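PDB 5EJY: myosin-I heavy chain from Dictyostelium discoideum, which is the class VII unconventional myosin, an actin-based motor with ATPase activity that takes part in adhesion and the early steps of phagocytosis. Local coordinates for residues 412-417 and 477-482. Residues are numbered along the deposited sequence; the frame is centred on the assembly and turned at random.
Sequences VVCEHQ and LQAFTG
Leu477 CD1 meets His416 CB at 3.8 Å, the two side chains crossing at about a right angle; the imidazole is hydrogen-bonded beyond, ND1 to Ser418 N and NE2 to Tyr423 O. Gln478 O reaches Gln417 N through a water bound to both. Ala479 CB lies 4.2 Å from Cys414 SG in an apolar contact. At Phe480 the backbones pair in a single antiparallel hydrogen-bonded bridge: Phe480 N donates to Glu415 O (2.8 Å) and Glu415 N to Phe480 O (2.9 Å). Phe480 CG, anti to the carbonyl carbon (chi1 -66°), sits beside this bonded N, and the ring has Glu415 O and His416 CA at its edge. The Gln417 chain crosses it at about a right angle, CG 3.9 Å from Phe480 CE2. An alanine in place of Phe480 would probably open a gap beside Gln417 CG, leaving that chain freer to turn. Thr481 OG1, anti to its own N (chi1 -173°), donates to Val413 O (2.8 Å), which also accepts from a water bound to Gly482 N. Segments 412-415 and 477-480 run at 118°, joining edge strands of two antiparallel sheets; strand 426-432 pairs with 410-415, 466-470 with 476-480, and helix 484-499 follows, consistent with the PH-like third FERM lobe of this myosin-tail MyTH4-FERM unit.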
ATOM      1  N   VAL A 412     -11.041  -5.852  15.455  1.00 22.65           N
ATOM      2  CA  VAL A 412      -9.847  -6.684  15.356  1.00 21.95           C
ATOM      3  C   VAL A 412     -10.135  -8.058  15.964  1.00 28.35           C
ATOM      4  O   VAL A 412     -10.534  -8.154  17.128  1.00 26.23           O
ATOM      5  CB  VAL A 412      -8.649  -6.059  16.108  1.00 24.89           C
ATOM      6  CG1 VAL A 412      -7.399  -6.924  15.937  1.00 26.24           C
ATOM      7  CG2 VAL A 412      -8.387  -4.630  15.626  1.00 27.99           C
ATOM      8  N   VAL A 413      -9.934  -9.111  15.182  1.00 25.05           N
ATOM      9  CA  VAL A 413     -10.133 -10.480  15.670  1.00 26.16           C
ATOM     10  C   VAL A 413      -8.895 -10.931  16.442  1.00 26.87           C
ATOM     11  O   VAL A 413      -7.774 -10.870  15.925  1.00 25.97           O
ATOM     12  CB  VAL A 413     -10.398 -11.461  14.508  1.00 30.11           C
ATOM     13  CG1 VAL A 413     -10.520 -12.905  15.021  1.00 29.81           C
ATOM     14  CG2 VAL A 413     -11.646 -11.055  13.740  1.00 27.64           C
ATOM     15  N   CYS A 414      -9.094 -11.383  17.682  1.00 26.61           N
ATOM     16  CA  CYS A 414      -7.980 -11.757  18.534  1.00 22.86           C
ATOM     17  C   CYS A 414      -8.181 -13.093  19.243  1.00 26.05           C
ATOM     18  O   CYS A 414      -9.280 -13.653  19.280  1.00 24.44           O
ATOM     19  CB  CYS A 414      -7.727 -10.695  19.612  1.00 26.92           C
ATOM     20  SG  CYS A 414      -7.411  -9.042  19.013  1.00 26.65           S
ATOM     21  N   GLU A 415      -7.095 -13.576  19.824  1.00 28.69           N
ATOM     22  CA  GLU A 415      -7.177 -14.681  20.766  1.00 28.97           C
ATOM     23  C   GLU A 415      -6.120 -14.489  21.841  1.00 28.03           C
ATOM     24  O   GLU A 415      -5.187 -13.703  21.679  1.00 27.06           O
ATOM     25  CB  GLU A 415      -7.015 -16.018  20.048  1.00 34.06           C
ATOM     26  CG  GLU A 415      -5.678 -16.212  19.370  1.00 42.26           C
ATOM     27  CD  GLU A 415      -5.690 -17.403  18.425  1.00 53.46           C
ATOM     28  OE1 GLU A 415      -6.688 -17.565  17.687  1.00 55.54           O
ATOM     29  OE2 GLU A 415      -4.711 -18.179  18.429  1.00 50.59           O
ATOM     30  N   HIS A 416      -6.273 -15.185  22.962  1.00 30.87           N
ATOM     31  CA  HIS A 416      -5.283 -15.092  24.017  1.00 25.67           C
ATOM     32  C   HIS A 416      -5.013 -16.492  24.571  1.00 30.44           C
ATOM     33  O   HIS A 416      -5.772 -17.432  24.314  1.00 27.37           O
ATOM     34  CB  HIS A 416      -5.727 -14.135  25.128  1.00 28.17           C
ATOM     35  CG  HIS A 416      -6.717 -14.725  26.082  1.00 32.44           C
ATOM     36  ND1 HIS A 416      -6.341 -15.493  27.165  1.00 38.71           N
ATOM     37  CD2 HIS A 416      -8.071 -14.672  26.110  1.00 33.21           C
ATOM     38  CE1 HIS A 416      -7.419 -15.881  27.822  1.00 36.51           C
ATOM     39  NE2 HIS A 416      -8.482 -15.397  27.204  1.00 40.21           N
ATOM     40  N   GLN A 417      -3.919 -16.613  25.302  1.00 29.39           N
ATOM     41  CA  GLN A 417      -3.497 -17.903  25.839  1.00 34.96           C
ATOM     42  C   GLN A 417      -3.268 -17.819  27.336  1.00 33.27           C
ATOM     43  O   GLN A 417      -2.449 -18.556  27.876  1.00 35.54           O
ATOM     44  CB  GLN A 417      -2.196 -18.338  25.164  1.00 34.39           C
ATOM     45  CG  GLN A 417      -2.272 -18.388  23.656  1.00 41.19           C
ATOM     46  CD  GLN A 417      -1.017 -18.957  23.027  1.00 49.01           C
ATOM     47  OE1 GLN A 417       0.090 -18.808  23.559  1.00 46.37           O
ATOM     48  NE2 GLN A 417      -1.184 -19.620  21.886  1.00 52.00           N
ATOM     49  N   LEU A 477      -2.881  -8.202  29.029  1.00 26.56           N
ATOM     50  CA  LEU A 477      -3.576  -9.085  28.117  1.00 27.28           C
ATOM     51  C   LEU A 477      -2.717  -9.135  26.861  1.00 27.81           C
ATOM     52  O   LEU A 477      -2.526  -8.114  26.205  1.00 26.51           O
ATOM     53  CB  LEU A 477      -4.965  -8.539  27.771  1.00 25.65           C
ATOM     54  CG  LEU A 477      -5.658  -9.152  26.542  1.00 27.77           C
ATOM     55  CD1 LEU A 477      -5.834 -10.659  26.653  1.00 27.45           C
ATOM     56  CD2 LEU A 477      -7.010  -8.484  26.287  1.00 28.61           C
ATOM     57  N   GLN A 478      -2.154 -10.300  26.555  1.00 26.73           N
ATOM     58  CA  GLN A 478      -1.361 -10.430  25.341  1.00 25.48           C
ATOM     59  C   GLN A 478      -2.299 -10.908  24.259  1.00 25.27           C
ATOM     60  O   GLN A 478      -2.614 -12.105  24.160  1.00 23.59           O
ATOM     61  CB  GLN A 478      -0.172 -11.384  25.504  1.00 25.60           C
ATOM     62  CG  GLN A 478       0.668 -11.480  24.226  1.00 24.12           C
ATOM     63  CD  GLN A 478       1.892 -12.348  24.377  1.00 29.66           C
ATOM     64  OE1 GLN A 478       1.982 -13.155  25.296  1.00 26.69           O
ATOM     65  NE2 GLN A 478       2.849 -12.185  23.467  1.00 27.14           N
ATOM     66  N   ALA A 479      -2.793  -9.945  23.486  1.00 25.45           N
ATOM     67  CA  ALA A 479      -3.765 -10.216  22.438  1.00 23.67           C
ATOM     68  C   ALA A 479      -3.071 -10.624  21.147  1.00 27.60           C
ATOM     69  O   ALA A 479      -2.425  -9.804  20.498  1.00 23.26           O
ATOM     70  CB  ALA A 479      -4.646  -8.975  22.186  1.00 24.39           C
ATOM     71  N   PHE A 480      -3.215 -11.894  20.779  1.00 25.10           N
ATOM     72  CA  PHE A 480      -2.699 -12.394  19.515  1.00 24.41           C
ATOM     73  C   PHE A 480      -3.658 -12.056  18.393  1.00 23.53           C
ATOM     74  O   PHE A 480      -4.867 -12.188  18.533  1.00 25.39           O
ATOM     75  CB  PHE A 480      -2.472 -13.904  19.574  1.00 26.02           C
ATOM     76  CG  PHE A 480      -1.381 -14.294  20.528  1.00 26.30           C
ATOM     77  CD1 PHE A 480      -0.050 -14.222  20.142  1.00 27.35           C
ATOM     78  CD2 PHE A 480      -1.683 -14.669  21.821  1.00 25.12           C
ATOM     79  CE1 PHE A 480       0.962 -14.559  21.016  1.00 30.15           C
ATOM     80  CE2 PHE A 480      -0.665 -15.016  22.713  1.00 28.20           C
ATOM     81  CZ  PHE A 480       0.654 -14.961  22.306  1.00 26.29           C
ATOM     82  N   THR A 481      -3.106 -11.623  17.268  1.00 25.78           N
ATOM     83  CA  THR A 481      -3.938 -11.225  16.147  1.00 25.02           C
ATOM     84  C   THR A 481      -3.111 -11.314  14.878  1.00 26.05           C
ATOM     85  O   THR A 481      -1.891 -11.145  14.916  1.00 26.15           O
ATOM     86  CB  THR A 481      -4.491  -9.798  16.349  1.00 26.67           C
ATOM     87  OG1 THR A 481      -5.427  -9.496  15.307  1.00 30.21           O
ATOM     88  CG2 THR A 481      -3.356  -8.760  16.350  1.00 26.33           C
ATOM     89  N   GLY A 482      -3.765 -11.604  13.762  1.00 23.55           N
ATOM     90  CA  GLY A 482      -3.051 -11.720  12.504  1.00 29.94           C
ATOM     91  C   GLY A 482      -2.534 -10.388  11.979  1.00 30.12           C
ATOM     92  O   GLY A 482      -1.527 -10.341  11.280  1.00 35.87           O
TER
HETATM   93  O   HOH W   1      -6.386 -12.575  13.722  1.00 38.04           O
HETATM   94  O   HOH W   2      -2.274 -14.175  25.804  1.00 26.75           O